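Local coordinates for protein dimethyl-sulfide monooxygenase (Hyphomicrobium sulfonivorans, PDB 6AK1) that uses FMN, NADH and oxygen to oxidise dimethyl sulfide to methanethiol and formaldehyde, the first step in degrading this compound, at residues E37-M42 and F86-A91; S120-D123 and R129-W132. All coordinates share one frame; numbering follows the deposited sequence.

Contact 1 of 2, residues E37-M42 and F86-A91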
loop_
_atom_site.group_PDB
_atom_site.type_symbol
_atom_site.label_atom_id
_atom_site.label_comp_id
_atom_site.label_asym_id
_atom_site.label_seq_id
_atom_site.Cartn_x
_atom_site.Cartn_y
_atom_site.Cartn_z
ATOM N N GLU A 37 0.604 -18.213 -11.638
ATOM C CA GLU A 37 0.881 -17.631 -12.952
ATOM C C GLU A 37 0.266 -16.247 -13.122
ATOM O O GLU A 37 0.813 -15.432 -13.871
ATOM C CB GLU A 37 0.383 -18.542 -14.079
ATOM C CG GLU A 37 1.098 -19.899 -14.177
ATOM C CD GLU A 37 0.632 -20.920 -13.122
ATOM O OE1 GLU A 37 -0.424 -20.699 -12.478
ATOM O OE2 GLU A 37 1.337 -21.946 -12.936
ATOM N N TYR A 38 -0.871 -15.960 -12.476
ATOM C CA TYR A 38 -1.414 -14.605 -12.556
ATOM C C TYR A 38 -0.414 -13.595 -12.015
ATOM O O TYR A 38 -0.149 -12.564 -12.638
ATOM C CB TYR A 38 -2.746 -14.495 -11.791
ATOM C CG TYR A 38 -3.205 -13.054 -11.588
ATOM C CD1 TYR A 38 -3.941 -12.386 -12.568
ATOM C CD2 TYR A 38 -2.877 -12.350 -10.424
ATOM C CE1 TYR A 38 -4.345 -11.073 -12.394
ATOM C CE2 TYR A 38 -3.267 -11.030 -10.252
ATOM C CZ TYR A 38 -4.000 -10.398 -11.241
ATOM O OH TYR A 38 -4.409 -9.098 -11.061
ATOM N N TRP A 39 0.185 -13.900 -10.866
ATOM C CA TRP A 39 1.073 -12.940 -10.223
ATOM C C TRP A 39 2.401 -12.801 -10.961
ATOM O O TRP A 39 2.903 -11.681 -11.112
ATOM C CB TRP A 39 1.271 -13.334 -8.764
ATOM C CG TRP A 39 -0.035 -13.244 -8.038
ATOM C CD1 TRP A 39 -0.870 -14.275 -7.719
ATOM C CD2 TRP A 39 -0.684 -12.040 -7.594
ATOM N NE1 TRP A 39 -1.992 -13.784 -7.085
ATOM C CE2 TRP A 39 -1.895 -12.418 -6.990
ATOM C CE3 TRP A 39 -0.357 -10.672 -7.658
ATOM C CZ2 TRP A 39 -2.795 -11.473 -6.449
ATOM C CZ3 TRP A 39 -1.241 -9.736 -7.104
ATOM C CH2 TRP A 39 -2.442 -10.144 -6.509
ATOM N N THR A 40 2.985 -13.907 -11.437
ATOM C CA THR A 40 4.255 -13.775 -12.154
ATOM C C THR A 40 4.064 -13.071 -13.495
ATOM O O THR A 40 4.907 -12.257 -13.893
ATOM C CB THR A 40 4.936 -15.144 -12.338
ATOM O OG1 THR A 40 4.079 -16.047 -13.053
ATOM C CG2 THR A 40 5.263 -15.741 -10.993
ATOM N N ASN A 41 2.963 -13.358 -14.201
ATOM C CA ASN A 41 2.648 -12.605 -15.418
ATOM C C ASN A 41 2.417 -11.121 -15.119
ATOM O O ASN A 41 2.846 -10.258 -15.883
ATOM C CB ASN A 41 1.407 -13.179 -16.104
ATOM C CG ASN A 41 1.651 -14.526 -16.729
ATOM O OD1 ASN A 41 2.790 -14.891 -17.037
ATOM N ND2 ASN A 41 0.571 -15.269 -16.951
ATOM N N MET A 42 1.718 -10.810 -14.026
ATOM C CA MET A 42 1.500 -9.413 -13.646
ATOM C C MET A 42 2.828 -8.684 -13.417
ATOM O O MET A 42 3.048 -7.588 -13.956
ATOM C CB MET A 42 0.605 -9.344 -12.397
ATOM C CG MET A 42 0.335 -7.921 -11.854
ATOM S SD MET A 42 -0.393 -6.821 -13.117
ATOM C CE MET A 42 -1.814 -7.804 -13.565
ATOM N N PHE A 86 1.932 -12.026 1.182
ATOM C CA PHE A 86 3.334 -12.432 1.141
ATOM C C PHE A 86 3.549 -13.628 0.230
ATOM O O PHE A 86 4.690 -13.908 -0.153
ATOM C CB PHE A 86 3.837 -12.793 2.546
ATOM C CG PHE A 86 4.053 -11.611 3.457
ATOM C CD1 PHE A 86 2.976 -10.902 3.970
ATOM C CD2 PHE A 86 5.338 -11.245 3.847
ATOM C CE1 PHE A 86 3.176 -9.820 4.839
ATOM C CE2 PHE A 86 5.545 -10.170 4.719
ATOM C CZ PHE A 86 4.458 -9.454 5.210
ATOM N N GLY A 87 2.471 -14.327 -0.135
ATOM C CA GLY A 87 2.613 -15.659 -0.699
ATOM C C GLY A 87 3.382 -15.711 -2.008
ATOM O O GLY A 87 4.233 -16.582 -2.196
ATOM N N ALA A 88 3.078 -14.813 -2.942
ATOM C CA ALA A 88 3.630 -14.895 -4.292
ATOM C C ALA A 88 4.818 -13.966 -4.524
ATOM O O ALA A 88 5.306 -13.887 -5.653
ATOM C CB ALA A 88 2.542 -14.591 -5.323
ATOM N N ILE A 89 5.301 -13.270 -3.489
ATOM C CA ILE A 89 6.325 -12.246 -3.692
ATOM C C ILE A 89 7.593 -12.850 -4.295
ATOM O O ILE A 89 8.145 -12.320 -5.270
ATOM C CB ILE A 89 6.628 -11.506 -2.376
ATOM C CG1 ILE A 89 5.361 -10.853 -1.832
ATOM C CG2 ILE A 89 7.745 -10.457 -2.597
ATOM C CD1 ILE A 89 4.727 -9.890 -2.796
ATOM N N SER A 90 8.089 -13.953 -3.722
ATOM C CA SER A 90 9.382 -14.474 -4.185
ATOM C C SER A 90 9.304 -14.961 -5.625
ATOM O O SER A 90 10.225 -14.731 -6.412
ATOM C CB SER A 90 9.882 -15.606 -3.279
ATOM O OG SER A 90 9.023 -16.726 -3.343
ATOM N N ALA A 91 8.213 -15.638 -5.990
ATOM C CA ALA A 91 8.037 -16.027 -7.385
ATOM C C ALA A 91 8.077 -14.807 -8.305
ATOM O O ALA A 91 8.694 -14.856 -9.376
ATOM C CB ALA A 91 6.721 -16.791 -7.566
#
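Ala-88 CB rests against the base of the Trp-39 side chain, 3.9 Å from Trp-39 CB and 4.0 Å from Trp-39 CG, and meets the ring obliquely. Beside it, Thr-40 CG2 is 3.9 Å from Ala-91 CB and equally near Ala-91 O; a chi1 of 58° sets OG1 between the backbone N and the carbonyl carbon and leaves CG2, beside the N, to meet Ala-91. Leu-36 adds to this apolar seam by touching both alanines. The contact is plain packing of helix 36-48, which links parallel strands 6-12 and 53-57 of the TIM barrel, against the turn leading into helix 89-94.

Tyr-38 CD2 sits 3.5 Å above the plane of the Trp-39 indole, over its centre, whereas Trp-39 CD1 lies in plane at the edge of the tyrosine ring.

Polar bonds run elsewhere: Trp-39 NE1 is hydrogen-bonded to the carbonyl oxygen of Tyr-33, and Tyr-38 OH to Asp-11 OD2 and Thr-401 OG1. Phe-86 to Ile-89 forms a type I turn, from which Ala-88 CB points at the helix. With no hydrogen bond across it and 137 Å² buried, the contact rests on dispersion between two alanine methyls and the Trp-39 stem and Thr-40 methyl, with Thr-40 CA and Ala-91 CA 6.5 Å apart.

Contact 2 of 2, residues S120-D123 and R129-W132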
loop_
_atom_site.group_PDB
_atom_site.type_symbol
_atom_site.label_atom_id
_atom_site.label_comp_id
_atom_site.label_asym_id
_atom_site.label_seq_id
_atom_site.Cartn_x
_atom_site.Cartn_y
_atom_site.Cartn_z
ATOM N N SER A 120 12.081 -8.560 6.707
ATOM C CA SER A 120 13.514 -8.684 6.427
ATOM C C SER A 120 13.774 -9.807 5.444
ATOM O O SER A 120 14.593 -9.659 4.531
ATOM C CB SER A 120 14.317 -8.962 7.705
ATOM O OG SER A 120 14.495 -7.814 8.499
ATOM N N THR A 121 13.098 -10.948 5.635
ATOM C CA THR A 121 13.267 -12.084 4.727
ATOM C C THR A 121 12.928 -11.699 3.291
ATOM O O THR A 121 13.651 -12.065 2.361
ATOM C CB THR A 121 12.404 -13.267 5.191
ATOM O OG1 THR A 121 12.861 -13.708 6.471
ATOM C CG2 THR A 121 12.479 -14.424 4.204
ATOM N N LEU A 122 11.848 -10.940 3.089
ATOM C CA LEU A 122 11.498 -10.515 1.732
ATOM C C LEU A 122 12.515 -9.520 1.180
ATOM O O LEU A 122 12.814 -9.529 -0.021
ATOM C CB LEU A 122 10.096 -9.904 1.711
ATOM C CG LEU A 122 8.935 -10.899 1.769
ATOM C CD1 LEU A 122 7.622 -10.187 1.472
ATOM C CD2 LEU A 122 9.176 -12.059 0.793
ATOM N N ASP A 123 13.058 -8.653 2.035
ATOM C CA ASP A 123 14.066 -7.710 1.563
ATOM C C ASP A 123 15.325 -8.441 1.106
ATOM O O ASP A 123 15.953 -8.048 0.113
ATOM C CB ASP A 123 14.400 -6.687 2.657
ATOM C CG ASP A 123 15.010 -5.399 2.087
ATOM O OD1 ASP A 123 14.409 -4.836 1.139
ATOM O OD2 ASP A 123 16.090 -4.967 2.566
ATOM N N ARG A 129 13.721 -4.760 -2.721
ATOM C CA ARG A 129 12.632 -4.239 -3.535
ATOM C C ARG A 129 11.284 -4.328 -2.830
ATOM O O ARG A 129 10.243 -4.334 -3.499
ATOM C CB ARG A 129 12.578 -4.969 -4.877
ATOM C CG ARG A 129 13.736 -4.655 -5.811
ATOM C CD ARG A 129 13.473 -5.265 -7.172
ATOM N NE ARG A 129 13.727 -6.704 -7.206
ATOM C CZ ARG A 129 13.043 -7.564 -7.959
ATOM N NH1 ARG A 129 12.025 -7.131 -8.705
ATOM N NH2 ARG A 129 13.351 -8.857 -7.949
ATOM N N VAL A 130 11.264 -4.363 -1.501
ATOM C CA VAL A 130 10.024 -4.517 -0.757
ATOM C C VAL A 130 9.650 -3.186 -0.121
ATOM O O VAL A 130 10.515 -2.405 0.305
ATOM C CB VAL A 130 10.125 -5.637 0.302
ATOM C CG1 VAL A 130 11.125 -5.269 1.386
ATOM C CG2 VAL A 130 8.753 -5.903 0.923
ATOM N N ALA A 131 8.358 -2.912 -0.101
ATOM C CA ALA A 131 7.782 -1.837 0.682
ATOM C C ALA A 131 6.776 -2.443 1.644
ATOM O O ALA A 131 6.080 -3.403 1.301
ATOM C CB ALA A 131 7.105 -0.794 -0.207
ATOM N N TRP A 132 6.713 -1.890 2.845
ATOM C CA TRP A 132 5.785 -2.340 3.874
ATOM C C TRP A 132 4.653 -1.325 3.953
ATOM O O TRP A 132 4.870 -0.176 4.352
ATOM C CB TRP A 132 6.484 -2.483 5.230
ATOM C CG TRP A 132 5.530 -2.794 6.352
ATOM C CD1 TRP A 132 4.312 -3.412 6.248
ATOM C CD2 TRP A 132 5.708 -2.499 7.744
ATOM N NE1 TRP A 132 3.734 -3.531 7.483
ATOM C CE2 TRP A 132 4.569 -2.984 8.422
ATOM C CE3 TRP A 132 6.727 -1.884 8.487
ATOM C CZ2 TRP A 132 4.410 -2.860 9.802
ATOM C CZ3 TRP A 132 6.574 -1.772 9.862
ATOM C CH2 TRP A 132 5.425 -2.258 10.506
#
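Val-130 points its side chain at helix 112-126 and splits its two methyls between Asp-123 and Leu-122. CG1 meets the aspartate, the two side chains crossing obliquely: it lies 3.3 Å from Asp-123 OD1 and 3.8 Å from Asp-123 CB, touching stem and carboxylate oxygen alike. Asp-123 reaches this position because its CG is anti to the backbone N (chi1 -158°), which brings its end nearer the strand than its CB direction suggests. The other methyl, Val-130 CG2, is 4.3 Å from Leu-122 CB, a looser apolar contact.

The arrangement belongs to a right-handed beta-alpha-beta unit of the TIM barrel, in which helix 112-126 connects parallel strands 100-106 and 130-135; here the last turns of the helix cover the start of the second strand. Asp-123 and Val-130 are the nearest backbone pair (CA to CA 5.6 Å).

The buried carboxylate is satisfied from the loop that leads to strand 223-227: OD1 accepts from Gln-219 NE2, and OD2 is hydrogen-bonded to Ser-217 OG. Arg-129 CB points away from the helix and its guanidinium group reaches the carbonyl oxygens of Val-99 and Ala-93 and Thr-96 OG1, while NE returns to Thr-126 O at the helix end.

In the fold
Contact 1 closes before contact 2 opens along the chain, yet the two touch in space, their centres about 14 Å apart. Leu-122 of contact 2 is the bridge: its CD1 lies 3.5 Å from Phe-86 CD2, and its CD2 is 4.0 Å from Ile-89 CG2. These two residues make no contact with 37-42, so segment 86-91 presents Ala-88 and Ala-91 to helix 36-48 and Phe-86 and Ile-89 to helix 112-126. Neither contact appears to line the cofactor site, judged from the residues that probably bind FMN: the side chains of Trp-39 and Val-130 are about 10 Å from those of Asp-58 and Thr-104, respectively, two such residues inferred from related proteins.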